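Local coordinates for L-ribulose 3-epimerase (Methylomonas sp. DH-1, PDB 7CJ7), which catalyses the reversible epimerization of ketoses at C3, acting best on L-ribulose, with a manganese ion as cofactor, at residues 18-23 with 27-32; 250-255 with 269-274; 48-53 with 101-106; 218-223 with 280-285; 12-17 with 256-261. One frame throughout, in Å; residues are numbered along the deposited sequence.

Contact 1 (18-23 with 27-32); sequences GDWSAA and KAIAGA
The indole of Trp20 meets helix 22-35 with its six-membered ring, where two aliphatic groups arrive at a slant. CZ3 of Trp20 rests on the methyl CB of Ala28 at 3.8 Å. At the next residue, CZ2 of Trp20 touches CD1 of Ile29 at 3.9 Å, the two side chains running at about a right angle to each other. This is the entry to the first beta-alpha-beta unit of the TIM barrel, in which helix 22-35 links strand 8-12 to strand 39-43. With CG of Trp20 opposite the backbone N (chi1 -157°), the indole swings back from the loop and lies against the helix it precedes. Ile40 and Ile42 of strand 39-43 also touch the indole, so the ring lies between the helix and that strand, while its NE1 is bonded to Thr55 OG1 in the next helix.

Ser21 occupies the N-cap, its OG capping the N of Gly24. That same hydroxyl is tied to the loop before it: Ser21 OG lies 3.2 Å from Asp19 OD1, which it meets from above the carboxylate plane. Lys27, on the exposed flank, sends its NZ back to the carbonyl O of Trp16. Closing the first turns of the helix, Lys27 N donates to Ala23 O over 3.0 Å with an N-H...O angle of 161°.

Contact 2 (250-255 with 269-274); sequences SEIVDP and HDSDDL
Ser271 OG, hydrogen-bonded to the carbonyl O of Val15, is also the atom that Ile252 faces: CG1 of Ile252 stands 4.4 Å from Ser271 OG, a loose apolar cover beside a polar group that already has its partner. The more intimate meeting is at the surface, between Glu251 and His269. Here the aliphatic part of the glutamate lies over the backbone, with Glu251 CG 3.6 Å from His269 O, and its carboxylate continues past the histidine, OE2 of Glu251 coming to 3.8 Å from His269 CB. The first torsion explains this, since CG of Glu251 opposite the backbone N (chi1 -176°) extends the chain toward His269 before it bends at chi2. The imidazole leads off elsewhere, its plane 76° from that of the carboxylate, and Glu251 OE1 remains 5.9 Å from His269 ND1, too far for a direct bond.

In the TIM barrel these two pieces are the loop that follows the eighth strand, 242-245, and the start of the last helix, 271-285. Asp270 is the N-cap of that helix. Its OD2 takes the N-H of Asp273 at 3.1 Å, nearly straight at 162° though from well above the carboxylate plane, and its carbonyl O receives Leu274 N at 3.0 Å. Just beyond the cap, Asp272 forms a salt bridge with Arg34 of helix 22-35, and Asp273 OD2 is shared by Lys277 NZ and Tyr219 OH.

Contact 3 (48-53 with 101-106); sequences WQIDVA and YALGGS
Val52 carries the close-fitting half of this contact, and Ile50 the slack half. CG1 of Val52 sits against the methyl CB of Ala102 at 3.6 Å and, on the same branch, against CD2 of Leu103 at 3.9 Å, so that one methyl bridges two successive residues. The valine's rotation makes this possible: CG1 lies opposite the backbone N (chi1 178°) and is thereby presented to the other segment. Leu103 returns the contact by laying CD2 beside the valine backbone, 3.7 Å from Val52 O. Ala102 is exposed, so this well-fitted spot borders on solvent, whereas Leu103 is buried beneath it.

At the leucine's other methyl the fit relaxes. CD1 of Ile50 approaches CD1 of Leu103 no closer than 4.3 Å, methyl to methyl, and no hydrogen bond spans the two segments anywhere.

What is being joined is the beginning of one barrel helix and the end of the next, 52-61 and 83-102, both on the outer layer of the TIM barrel. Each end has its own termination. Asp51 is the N-cap of helix 52-61, with OD1 bonded to Leu54 N. At the other end, the chain leaves helix 83-102 through a Schellman motif: Gly104 takes a positive phi of 73°, with two bonds back into the last turn, one of them from Gly104 N to Tyr101 O at 3.0 Å. The apolar groups continue into the surroundings, Leu103 against Thr55 and Lys56 of helix 52-61. Ile50 packs on Val99 of helix 83-102 and, on the loop side, on Trp20.

Contact 4 (218-223 with 280-285); sequences GYLGTG and EFIKQR
Leu220 and Phe281 make the main contact through a CH-pi interaction: CB of Leu220 stands over one face of the phenyl ring, 3.8 Å from its centroid and 14° off the normal. CG of Phe281, anti to the backbone N (chi1 -176°), directs the ring at Leu220. Apolar contacts extend it. CD1 of Leu220 touches Phe281 CD1 at 3.7 Å and Ile282 CG1 at 3.9 Å, the one methyl lodging between two consecutive helix residues. Gly221 CA approaches Phe281 CE2 at 3.7 Å, where a side chain would be tight.

No hydrogen bond crosses between the segments. Arg285 NH2 donates to Phe281 O at 2.9 Å, in the carbonyl plane on a lone pair, its guanidinium over the opposite face of the ring. Thr222 OG1 to Tyr219 O, 2.8 Å, braces the type II turn from Tyr219 to Thr222.

With an alanine at Phe281, Leu220 CB and the Arg285 guanidinium would probably both lose the surface they lie on, and a gap would open beneath Gly221.

Phe227 adds an edge-to-face ring contact. The chemistry implies an apolar grip here; the loop after strand 207-212, which includes substrate-binding Arg217, has a polar tie to helix 271-285 through Tyr219 OH and Asp273 OD2.

Contact 5 (12-17 with 256-261); sequences HALVWS and KLSNTL. With SOL (L-sorbose), chain C.
His12 and Leu257 flank the C6 end of the bound L-sorbose. NE2 of His12 is hydrogen-bonded to O6 of the sugar at 2.8 Å, in an almost straight bond of 177° lying in the plane of the imidazole. CG of His12, anti to the backbone N (chi1 -169°), carries the ring out to O6. Leu257 comes to the same ring edge, its CD2 4.3 Å from His12 CE1, and also touches the sugar, with Leu257 CD2 4.0 Å from C6 of L-sorbose. At the other end of the ligand Leu261 CD2 lies 3.5 Å from the sugar's O1. Glu152, Glu158, Ser69, His188 and Arg217 are also hydrogen-bonded to the sugar in this epimerase pocket.

The second shell fixes the imidazole. Leu14 N donates to His12 ND1 at 3.2 Å, tilted 34° from the ring plane, so the ring is held from both nitrogens. Phe248 meets it edge-to-face. A leucine in place of His12 would probably leave sugar O6 and Leu14 N each without this partner. The side chain of Leu14 then spans to the short helix 257-260, loosely: its CG is 4.4 Å from Leu257 CD2 and its CD1 4.2 Å from Ser258 OG, a hydroxyl already bonded to Asp254 N.

Further out, residues 13-15 form a 3-10 turn in which Ala13 O accepts from both Trp16 N and Ser17 N. Lys118 of the second subunit bonds Asn259 O. His12 ends strand 8-12, its backbone bonded to Phe245 of strand 242-245, where the barrel closes, and Trp16 wedges between helices 22-35 and 271-285.

Overall arrangement
Contacts 1, 2 and 5 cluster where the TIM barrel closes between its first and last strands, with centres about 9 to 12 Å apart and direct touches among all three. Centre to centre, contact 3 lies about 14 Å from contact 1, joined to it by Trp20 on Ile50, contact 4 about 17 Å from contact 2, both using helix 271-285, and contacts 3 and 4 about 30 Å apart. Along the chain, contacts 1 and 3 fall inside the loop closed by contact 5, contact 2 inside that of contact 4, while 5 crosses both 2 and 4. The sugar-binding contact 5 is thus tied to first and last helices, and contacts 4 and 5 both touch the second subunit.

Contact 1 (18-23 with 27-32)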
# COMPACT_ATOMS: atom_id res chain seq x y z
N GLY A 18 19.27 -7.19 9.78
CA GLY A 18 19.17 -6.28 8.62
C GLY A 18 20.25 -6.53 7.59
O GLY A 18 20.14 -6.01 6.47
N ASP A 19 21.28 -7.29 7.94
CA ASP A 19 22.41 -7.63 7.04
C ASP A 19 22.67 -9.13 7.16
O ASP A 19 22.24 -9.74 8.17
CB ASP A 19 23.67 -6.84 7.39
CG ASP A 19 24.29 -7.24 8.71
OD1 ASP A 19 24.01 -8.36 9.18
OD2 ASP A 19 25.06 -6.42 9.27
N TRP A 20 23.33 -9.71 6.17
CA TRP A 20 23.73 -11.14 6.22
C TRP A 20 25.26 -11.23 6.37
O TRP A 20 25.89 -11.97 5.61
CB TRP A 20 23.22 -11.89 4.99
CG TRP A 20 23.12 -13.36 5.24
CD1 TRP A 20 24.01 -14.32 4.85
CD2 TRP A 20 22.13 -14.03 6.04
NE1 TRP A 20 23.62 -15.54 5.33
CE2 TRP A 20 22.47 -15.40 6.06
CE3 TRP A 20 21.00 -13.60 6.74
CZ2 TRP A 20 21.70 -16.34 6.73
CZ3 TRP A 20 20.24 -14.54 7.41
CH2 TRP A 20 20.59 -15.89 7.40
N SER A 21 25.82 -10.51 7.35
CA SER A 21 27.22 -10.66 7.81
C SER A 21 27.36 -12.01 8.52
O SER A 21 26.33 -12.63 8.80
CB SER A 21 27.62 -9.53 8.71
OG SER A 21 26.89 -9.59 9.92
N ALA A 22 28.59 -12.44 8.81
CA ALA A 22 28.85 -13.65 9.62
C ALA A 22 27.98 -13.59 10.89
O ALA A 22 27.34 -14.60 11.22
CB ALA A 22 30.31 -13.76 9.96
N ALA A 23 27.97 -12.43 11.55
CA ALA A 23 27.28 -12.19 12.84
C ALA A 23 25.76 -12.18 12.61
O ALA A 23 25.04 -12.82 13.41
CB ALA A 23 27.75 -10.90 13.44
N LYS A 27 22.96 -14.79 14.18
CA LYS A 27 21.87 -14.21 15.00
C LYS A 27 20.53 -14.69 14.44
O LYS A 27 19.69 -15.17 15.22
CB LYS A 27 21.98 -12.68 14.99
CG LYS A 27 21.04 -11.93 15.92
CD LYS A 27 21.51 -10.50 16.07
CE LYS A 27 20.69 -9.68 17.03
NZ LYS A 27 19.40 -9.26 16.41
N ALA A 28 20.36 -14.59 13.12
CA ALA A 28 19.10 -14.92 12.42
C ALA A 28 18.85 -16.43 12.49
O ALA A 28 17.72 -16.84 12.78
CB ALA A 28 19.14 -14.40 11.01
N ILE A 29 19.88 -17.23 12.22
CA ILE A 29 19.73 -18.71 12.16
C ILE A 29 19.47 -19.24 13.58
O ILE A 29 18.52 -20.02 13.75
CB ILE A 29 20.94 -19.35 11.45
CG1 ILE A 29 20.87 -19.07 9.95
CG2 ILE A 29 21.03 -20.85 11.75
CD1 ILE A 29 22.12 -19.41 9.17
N ALA A 30 20.22 -18.76 14.57
CA ALA A 30 20.01 -19.13 15.99
C ALA A 30 18.60 -18.71 16.42
O ALA A 30 17.92 -19.50 17.10
CB ALA A 30 21.09 -18.52 16.85
N GLY A 31 18.16 -17.52 15.99
CA GLY A 31 16.82 -16.98 16.32
C GLY A 31 15.70 -17.85 15.76
O GLY A 31 14.80 -18.22 16.53
N ALA A 32 15.75 -18.17 14.47
CA ALA A 32 14.75 -19.03 13.80
C ALA A 32 14.73 -20.42 14.44
O ALA A 32 13.62 -20.93 14.70
CB ALA A 32 15.04 -19.09 12.32

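Contact 2 (250-255 with 269-274)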
# COMPACT_ATOMS: atom_id res chain seq x y z
N SER A 250 11.19 -0.63 12.10
CA SER A 250 12.35 0.29 12.07
C SER A 250 13.43 -0.21 13.05
O SER A 250 14.58 0.23 12.93
CB SER A 250 11.94 1.72 12.34
OG SER A 250 11.28 1.83 13.60
N GLU A 251 13.06 -1.13 13.96
CA GLU A 251 14.00 -1.78 14.92
C GLU A 251 15.15 -2.46 14.16
O GLU A 251 16.31 -2.38 14.63
CB GLU A 251 13.25 -2.81 15.77
CG GLU A 251 14.12 -3.46 16.83
CD GLU A 251 14.52 -2.52 17.96
OE1 GLU A 251 15.45 -2.86 18.72
OE2 GLU A 251 13.88 -1.46 18.07
N ILE A 252 14.84 -3.14 13.06
CA ILE A 252 15.83 -3.93 12.26
C ILE A 252 15.75 -3.43 10.82
O ILE A 252 14.70 -3.66 10.17
CB ILE A 252 15.56 -5.44 12.35
CG1 ILE A 252 15.46 -5.94 13.80
CG2 ILE A 252 16.62 -6.21 11.56
CD1 ILE A 252 16.79 -6.07 14.50
N VAL A 253 16.81 -2.75 10.35
CA VAL A 253 16.84 -2.01 9.06
C VAL A 253 17.83 -2.69 8.11
O VAL A 253 19.00 -2.88 8.50
CB VAL A 253 17.20 -0.53 9.27
CG1 VAL A 253 17.24 0.24 7.95
CG2 VAL A 253 16.26 0.16 10.25
N ASP A 254 17.36 -3.06 6.92
CA ASP A 254 18.22 -3.43 5.76
C ASP A 254 18.29 -2.19 4.88
O ASP A 254 17.30 -1.84 4.23
CB ASP A 254 17.69 -4.66 5.02
CG ASP A 254 18.49 -5.05 3.78
OD1 ASP A 254 18.92 -4.14 3.03
OD2 ASP A 254 18.67 -6.28 3.56
N PRO A 255 19.44 -1.48 4.88
CA PRO A 255 19.57 -0.18 4.22
C PRO A 255 18.74 -0.03 2.94
O PRO A 255 18.08 0.99 2.80
CB PRO A 255 21.08 -0.16 3.92
CG PRO A 255 21.68 -0.80 5.15
CD PRO A 255 20.69 -1.88 5.54
N HIS A 269 10.18 -4.56 18.87
CA HIS A 269 11.60 -4.39 19.27
C HIS A 269 12.22 -5.76 19.58
O HIS A 269 13.43 -5.89 19.38
CB HIS A 269 11.70 -3.42 20.46
CG HIS A 269 10.93 -3.88 21.66
ND1 HIS A 269 11.49 -4.71 22.61
CD2 HIS A 269 9.66 -3.66 22.04
CE1 HIS A 269 10.58 -4.97 23.53
NE2 HIS A 269 9.45 -4.34 23.20
N ASP A 270 11.41 -6.72 20.02
CA ASP A 270 11.85 -8.05 20.54
C ASP A 270 11.60 -9.12 19.47
O ASP A 270 10.46 -9.64 19.41
CB ASP A 270 11.13 -8.37 21.85
CG ASP A 270 11.66 -9.60 22.58
OD1 ASP A 270 11.56 -9.62 23.80
OD2 ASP A 270 12.15 -10.53 21.92
N SER A 271 12.62 -9.45 18.67
CA SER A 271 12.56 -10.43 17.56
C SER A 271 12.04 -11.78 18.09
O SER A 271 11.19 -12.37 17.43
CB SER A 271 13.90 -10.61 16.90
OG SER A 271 14.40 -9.38 16.39
N ASP A 272 12.55 -12.26 19.22
CA ASP A 272 12.20 -13.60 19.76
C ASP A 272 10.72 -13.64 20.14
O ASP A 272 10.06 -14.63 19.84
CB ASP A 272 13.09 -13.98 20.93
CG ASP A 272 14.54 -14.14 20.52
OD1 ASP A 272 14.79 -14.42 19.33
OD2 ASP A 272 15.42 -13.98 21.40
N ASP A 273 10.21 -12.59 20.77
CA ASP A 273 8.78 -12.54 21.20
C ASP A 273 7.91 -12.54 19.94
O ASP A 273 6.94 -13.32 19.85
CB ASP A 273 8.51 -11.31 22.06
CG ASP A 273 7.09 -11.28 22.57
OD1 ASP A 273 6.76 -12.13 23.41
OD2 ASP A 273 6.31 -10.44 22.09
N LEU A 274 8.24 -11.67 19.00
CA LEU A 274 7.48 -11.51 17.73
C LEU A 274 7.45 -12.86 17.00
O LEU A 274 6.35 -13.30 16.65
CB LEU A 274 8.13 -10.44 16.87
CG LEU A 274 7.49 -10.27 15.50
CD1 LEU A 274 6.18 -9.49 15.61
CD2 LEU A 274 8.45 -9.59 14.54

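Contact 3 (48-53 with 101-106)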
# COMPACT_ATOMS: atom_id res chain seq x y z
N TRP A 48 25.83 -11.82 -4.23
CA TRP A 48 27.33 -11.88 -4.21
C TRP A 48 27.85 -11.54 -2.81
O TRP A 48 29.04 -11.77 -2.57
CB TRP A 48 27.94 -10.95 -5.26
CG TRP A 48 27.72 -11.42 -6.66
CD1 TRP A 48 28.47 -12.33 -7.36
CD2 TRP A 48 26.66 -11.02 -7.55
NE1 TRP A 48 27.96 -12.51 -8.61
CE2 TRP A 48 26.85 -11.72 -8.76
CE3 TRP A 48 25.59 -10.13 -7.44
CZ2 TRP A 48 25.99 -11.56 -9.85
CZ3 TRP A 48 24.74 -9.97 -8.52
CH2 TRP A 48 24.94 -10.69 -9.70
N GLN A 49 26.99 -11.02 -1.92
CA GLN A 49 27.39 -10.46 -0.60
C GLN A 49 27.47 -11.57 0.45
O GLN A 49 28.07 -11.35 1.51
CB GLN A 49 26.39 -9.39 -0.16
CG GLN A 49 27.00 -8.30 0.70
CD GLN A 49 28.06 -7.51 -0.03
OE1 GLN A 49 28.07 -6.28 -0.01
NE2 GLN A 49 28.97 -8.21 -0.69
N ILE A 50 26.87 -12.73 0.17
CA ILE A 50 26.65 -13.80 1.18
C ILE A 50 27.87 -14.73 1.19
O ILE A 50 28.30 -15.17 0.11
CB ILE A 50 25.34 -14.56 0.89
CG1 ILE A 50 25.17 -15.74 1.84
CG2 ILE A 50 25.26 -15.01 -0.54
CD1 ILE A 50 23.74 -16.24 1.91
N ASP A 51 28.42 -15.01 2.38
CA ASP A 51 29.46 -16.06 2.58
C ASP A 51 28.73 -17.40 2.65
O ASP A 51 28.23 -17.76 3.72
CB ASP A 51 30.32 -15.80 3.82
CG ASP A 51 31.47 -16.79 3.99
OD1 ASP A 51 31.38 -17.91 3.44
OD2 ASP A 51 32.43 -16.44 4.70
N VAL A 52 28.65 -18.10 1.52
CA VAL A 52 27.78 -19.30 1.37
C VAL A 52 28.29 -20.44 2.27
O VAL A 52 27.46 -21.05 2.95
CB VAL A 52 27.69 -19.73 -0.10
CG1 VAL A 52 26.85 -20.98 -0.24
CG2 VAL A 52 27.15 -18.60 -0.97
N ALA A 53 29.59 -20.70 2.28
CA ALA A 53 30.17 -21.81 3.07
C ALA A 53 29.87 -21.58 4.57
O ALA A 53 29.46 -22.55 5.25
CB ALA A 53 31.64 -21.91 2.79
N TYR A 101 20.99 -23.29 -4.37
CA TYR A 101 21.42 -24.69 -4.61
C TYR A 101 22.53 -25.07 -3.62
O TYR A 101 22.48 -26.17 -3.03
CB TYR A 101 21.91 -24.90 -6.04
CG TYR A 101 22.42 -26.30 -6.30
CD1 TYR A 101 21.56 -27.34 -6.62
CD2 TYR A 101 23.77 -26.59 -6.18
CE1 TYR A 101 22.03 -28.62 -6.85
CE2 TYR A 101 24.26 -27.86 -6.40
CZ TYR A 101 23.39 -28.88 -6.73
OH TYR A 101 23.88 -30.13 -6.97
N ALA A 102 23.50 -24.17 -3.42
CA ALA A 102 24.67 -24.41 -2.55
C ALA A 102 24.22 -24.57 -1.08
O ALA A 102 24.89 -25.31 -0.33
CB ALA A 102 25.67 -23.30 -2.72
N LEU A 103 23.12 -23.93 -0.69
CA LEU A 103 22.57 -24.00 0.69
C LEU A 103 21.59 -25.17 0.83
O LEU A 103 21.02 -25.32 1.94
CB LEU A 103 21.90 -22.68 1.04
CG LEU A 103 22.86 -21.50 1.15
CD1 LEU A 103 22.12 -20.22 1.50
CD2 LEU A 103 23.95 -21.79 2.17
N GLY A 104 21.40 -25.94 -0.24
CA GLY A 104 20.51 -27.12 -0.27
C GLY A 104 19.05 -26.73 -0.26
O GLY A 104 18.23 -27.57 0.11
N GLY A 105 18.73 -25.50 -0.64
CA GLY A 105 17.34 -25.01 -0.71
C GLY A 105 16.70 -25.36 -2.04
O GLY A 105 17.44 -25.68 -2.97
N SER A 106 15.37 -25.32 -2.11
CA SER A 106 14.60 -25.76 -3.31
C SER A 106 13.59 -24.69 -3.74
O SER A 106 12.85 -24.97 -4.71
CB SER A 106 13.92 -27.07 -3.03
OG SER A 106 13.17 -26.99 -1.84

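Contact 4 (218-223 with 280-285)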
# COMPACT_ATOMS: atom_id res chain seq x y z
N GLY A 218 3.33 -5.95 11.32
CA GLY A 218 3.75 -6.15 12.72
C GLY A 218 3.29 -7.48 13.30
O GLY A 218 3.22 -8.47 12.56
N TYR A 219 2.99 -7.50 14.61
CA TYR A 219 2.51 -8.70 15.33
C TYR A 219 1.26 -9.27 14.62
O TYR A 219 0.32 -8.52 14.31
CB TYR A 219 2.18 -8.36 16.78
CG TYR A 219 3.37 -8.43 17.72
CD1 TYR A 219 4.15 -7.31 17.94
CD2 TYR A 219 3.66 -9.59 18.41
CE1 TYR A 219 5.24 -7.36 18.81
CE2 TYR A 219 4.73 -9.65 19.29
CZ TYR A 219 5.53 -8.53 19.48
OH TYR A 219 6.61 -8.60 20.33
N LEU A 220 1.23 -10.58 14.40
CA LEU A 220 0.03 -11.23 13.83
C LEU A 220 -1.12 -11.09 14.84
O LEU A 220 -0.91 -11.31 16.05
CB LEU A 220 0.31 -12.71 13.51
CG LEU A 220 1.47 -12.98 12.54
CD1 LEU A 220 1.54 -14.46 12.17
CD2 LEU A 220 1.36 -12.13 11.28
N GLY A 221 -2.31 -10.72 14.34
CA GLY A 221 -3.55 -10.65 15.14
C GLY A 221 -3.82 -9.26 15.66
O GLY A 221 -4.84 -9.10 16.35
N THR A 222 -2.95 -8.28 15.38
CA THR A 222 -3.06 -6.88 15.89
C THR A 222 -3.41 -5.93 14.75
O THR A 222 -3.28 -4.70 14.92
CB THR A 222 -1.77 -6.41 16.57
OG1 THR A 222 -0.76 -6.26 15.57
CG2 THR A 222 -1.31 -7.36 17.66
N GLY A 223 -3.80 -6.48 13.60
CA GLY A 223 -4.15 -5.68 12.42
C GLY A 223 -5.49 -6.09 11.86
O GLY A 223 -6.37 -6.52 12.64
N GLU A 280 3.31 -19.64 16.82
CA GLU A 280 2.16 -20.16 17.59
C GLU A 280 0.85 -19.75 16.91
O GLU A 280 -0.07 -20.60 16.81
CB GLU A 280 2.21 -19.63 19.03
CG GLU A 280 1.13 -20.19 19.92
CD GLU A 280 0.97 -19.45 21.24
OE1 GLU A 280 1.04 -18.19 21.24
OE2 GLU A 280 0.79 -20.12 22.27
N PHE A 281 0.74 -18.49 16.50
CA PHE A 281 -0.46 -17.94 15.81
C PHE A 281 -0.77 -18.79 14.57
O PHE A 281 -1.92 -19.18 14.34
CB PHE A 281 -0.22 -16.47 15.44
CG PHE A 281 -1.40 -15.79 14.81
CD1 PHE A 281 -1.65 -15.91 13.45
CD2 PHE A 281 -2.27 -15.02 15.57
CE1 PHE A 281 -2.75 -15.30 12.87
CE2 PHE A 281 -3.36 -14.39 14.98
CZ PHE A 281 -3.59 -14.54 13.64
N ILE A 282 0.24 -19.06 13.75
CA ILE A 282 0.09 -19.82 12.48
C ILE A 282 -0.29 -21.27 12.79
O ILE A 282 -1.26 -21.78 12.21
CB ILE A 282 1.37 -19.71 11.63
CG1 ILE A 282 1.59 -18.26 11.17
CG2 ILE A 282 1.34 -20.68 10.47
CD1 ILE A 282 2.99 -18.00 10.67
N LYS A 283 0.42 -21.93 13.70
CA LYS A 283 0.22 -23.38 13.94
C LYS A 283 -1.15 -23.61 14.58
O LYS A 283 -1.73 -24.70 14.39
CB LYS A 283 1.38 -23.94 14.75
CG LYS A 283 2.65 -24.12 13.95
CD LYS A 283 3.68 -24.98 14.63
CE LYS A 283 4.85 -25.26 13.71
NZ LYS A 283 5.86 -26.12 14.36
N GLN A 284 -1.68 -22.63 15.30
CA GLN A 284 -3.02 -22.76 15.92
C GLN A 284 -4.09 -22.75 14.82
O GLN A 284 -5.20 -23.28 15.06
CB GLN A 284 -3.25 -21.63 16.92
CG GLN A 284 -4.58 -21.74 17.64
CD GLN A 284 -4.81 -20.57 18.56
OE1 GLN A 284 -5.93 -20.06 18.67
NE2 GLN A 284 -3.76 -20.14 19.23
N ARG A 285 -3.78 -22.20 13.64
CA ARG A 285 -4.78 -21.97 12.56
C ARG A 285 -4.53 -22.87 11.35
O ARG A 285 -5.44 -22.96 10.49
CB ARG A 285 -4.77 -20.51 12.14
CG ARG A 285 -5.36 -19.60 13.20
CD ARG A 285 -4.95 -18.15 13.06
NE ARG A 285 -5.60 -17.36 14.09
CZ ARG A 285 -5.20 -17.29 15.35
NH1 ARG A 285 -5.89 -16.57 16.21
NH2 ARG A 285 -4.11 -17.92 15.76

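Contact 5 (12-17 with 256-261)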
# COMPACT_ATOMS: atom_id res chain seq x y z
N HIS A 12 11.32 -15.01 7.95
CA HIS A 12 12.10 -14.11 7.08
C HIS A 12 13.27 -13.55 7.88
O HIS A 12 13.08 -13.24 9.07
CB HIS A 12 11.18 -13.02 6.52
CG HIS A 12 11.81 -12.22 5.44
ND1 HIS A 12 12.53 -11.08 5.71
CD2 HIS A 12 11.82 -12.37 4.10
CE1 HIS A 12 12.97 -10.57 4.58
NE2 HIS A 12 12.53 -11.33 3.58
N ALA A 13 14.45 -13.43 7.26
CA ALA A 13 15.71 -13.02 7.93
C ALA A 13 15.52 -11.67 8.65
O ALA A 13 16.11 -11.50 9.73
CB ALA A 13 16.82 -12.96 6.92
N LEU A 14 14.70 -10.76 8.09
CA LEU A 14 14.57 -9.36 8.59
C LEU A 14 13.81 -9.33 9.92
O LEU A 14 13.66 -8.22 10.50
CB LEU A 14 13.85 -8.52 7.54
CG LEU A 14 14.75 -7.60 6.71
CD1 LEU A 14 15.20 -6.41 7.54
CD2 LEU A 14 15.93 -8.36 6.15
N VAL A 15 13.30 -10.47 10.37
CA VAL A 15 12.72 -10.58 11.74
C VAL A 15 13.87 -10.44 12.74
O VAL A 15 13.62 -9.93 13.84
CB VAL A 15 11.93 -11.88 11.92
CG1 VAL A 15 11.65 -12.17 13.38
CG2 VAL A 15 10.63 -11.82 11.12
N TRP A 16 15.10 -10.80 12.34
CA TRP A 16 16.26 -10.91 13.26
C TRP A 16 17.42 -9.99 12.86
O TRP A 16 18.05 -9.45 13.78
CB TRP A 16 16.73 -12.36 13.37
CG TRP A 16 15.75 -13.27 14.05
CD1 TRP A 16 15.58 -13.45 15.39
CD2 TRP A 16 14.85 -14.18 13.40
NE1 TRP A 16 14.62 -14.40 15.62
CE2 TRP A 16 14.16 -14.87 14.42
CE3 TRP A 16 14.58 -14.49 12.06
CZ2 TRP A 16 13.18 -15.82 14.13
CZ3 TRP A 16 13.61 -15.44 11.79
CH2 TRP A 16 12.94 -16.09 12.81
N SER A 17 17.74 -9.89 11.57
CA SER A 17 18.99 -9.24 11.08
C SER A 17 18.71 -8.40 9.83
O SER A 17 18.04 -8.89 8.93
CB SER A 17 20.06 -10.25 10.79
OG SER A 17 20.44 -10.93 11.97
N LYS A 256 18.77 -1.03 2.06
CA LYS A 256 18.01 -1.01 0.78
C LYS A 256 16.54 -1.37 1.04
O LYS A 256 15.67 -0.46 0.89
CB LYS A 256 18.61 -1.95 -0.26
CG LYS A 256 17.80 -2.01 -1.55
CD LYS A 256 18.60 -2.31 -2.79
CE LYS A 256 18.33 -3.70 -3.32
NZ LYS A 256 19.30 -4.10 -4.36
N LEU A 257 16.27 -2.64 1.38
CA LEU A 257 14.91 -3.25 1.40
C LEU A 257 13.97 -2.42 2.28
O LEU A 257 12.82 -2.19 1.85
CB LEU A 257 15.00 -4.70 1.91
CG LEU A 257 13.70 -5.51 1.89
CD1 LEU A 257 13.12 -5.58 0.48
CD2 LEU A 257 13.92 -6.92 2.44
N SER A 258 14.42 -1.97 3.45
CA SER A 258 13.54 -1.33 4.46
C SER A 258 12.96 -0.02 3.90
O SER A 258 11.76 0.25 4.13
CB SER A 258 14.26 -1.12 5.77
OG SER A 258 14.50 -2.38 6.40
N ASN A 259 13.76 0.75 3.16
CA ASN A 259 13.33 2.05 2.59
C ASN A 259 12.46 1.80 1.36
O ASN A 259 11.47 2.53 1.18
CB ASN A 259 14.52 2.98 2.35
CG ASN A 259 15.10 3.47 3.66
OD1 ASN A 259 14.35 3.74 4.61
ND2 ASN A 259 16.41 3.58 3.74
N THR A 260 12.76 0.76 0.57
CA THR A 260 11.89 0.35 -0.57
C THR A 260 10.49 0.00 -0.04
O THR A 260 9.48 0.35 -0.71
CB THR A 260 12.50 -0.80 -1.37
OG1 THR A 260 13.76 -0.37 -1.89
CG2 THR A 260 11.63 -1.25 -2.51
N LEU A 261 10.42 -0.66 1.12
CA LEU A 261 9.15 -1.15 1.71
C LEU A 261 8.53 -0.08 2.62
O LEU A 261 7.47 -0.36 3.22
CB LEU A 261 9.41 -2.44 2.49
CG LEU A 261 9.92 -3.62 1.66
CD1 LEU A 261 9.96 -4.89 2.50
CD2 LEU A 261 9.05 -3.82 0.43
C1 SOL C . 7.84 -7.41 -0.16
O1 SOL C . 6.80 -6.54 0.23
C2 SOL C . 7.61 -8.80 0.32
O2 SOL C . 6.49 -9.18 0.60
C3 SOL C . 8.81 -9.72 0.49
O3 SOL C . 8.42 -11.07 0.50
C4 SOL C . 9.85 -9.48 -0.60
O4 SOL C . 9.28 -9.77 -1.88
C5 SOL C . 11.12 -10.33 -0.45
O5 SOL C . 11.94 -10.17 -1.60
C6 SOL C . 11.93 -9.99 0.78
O6 SOL C . 13.07 -10.85 0.89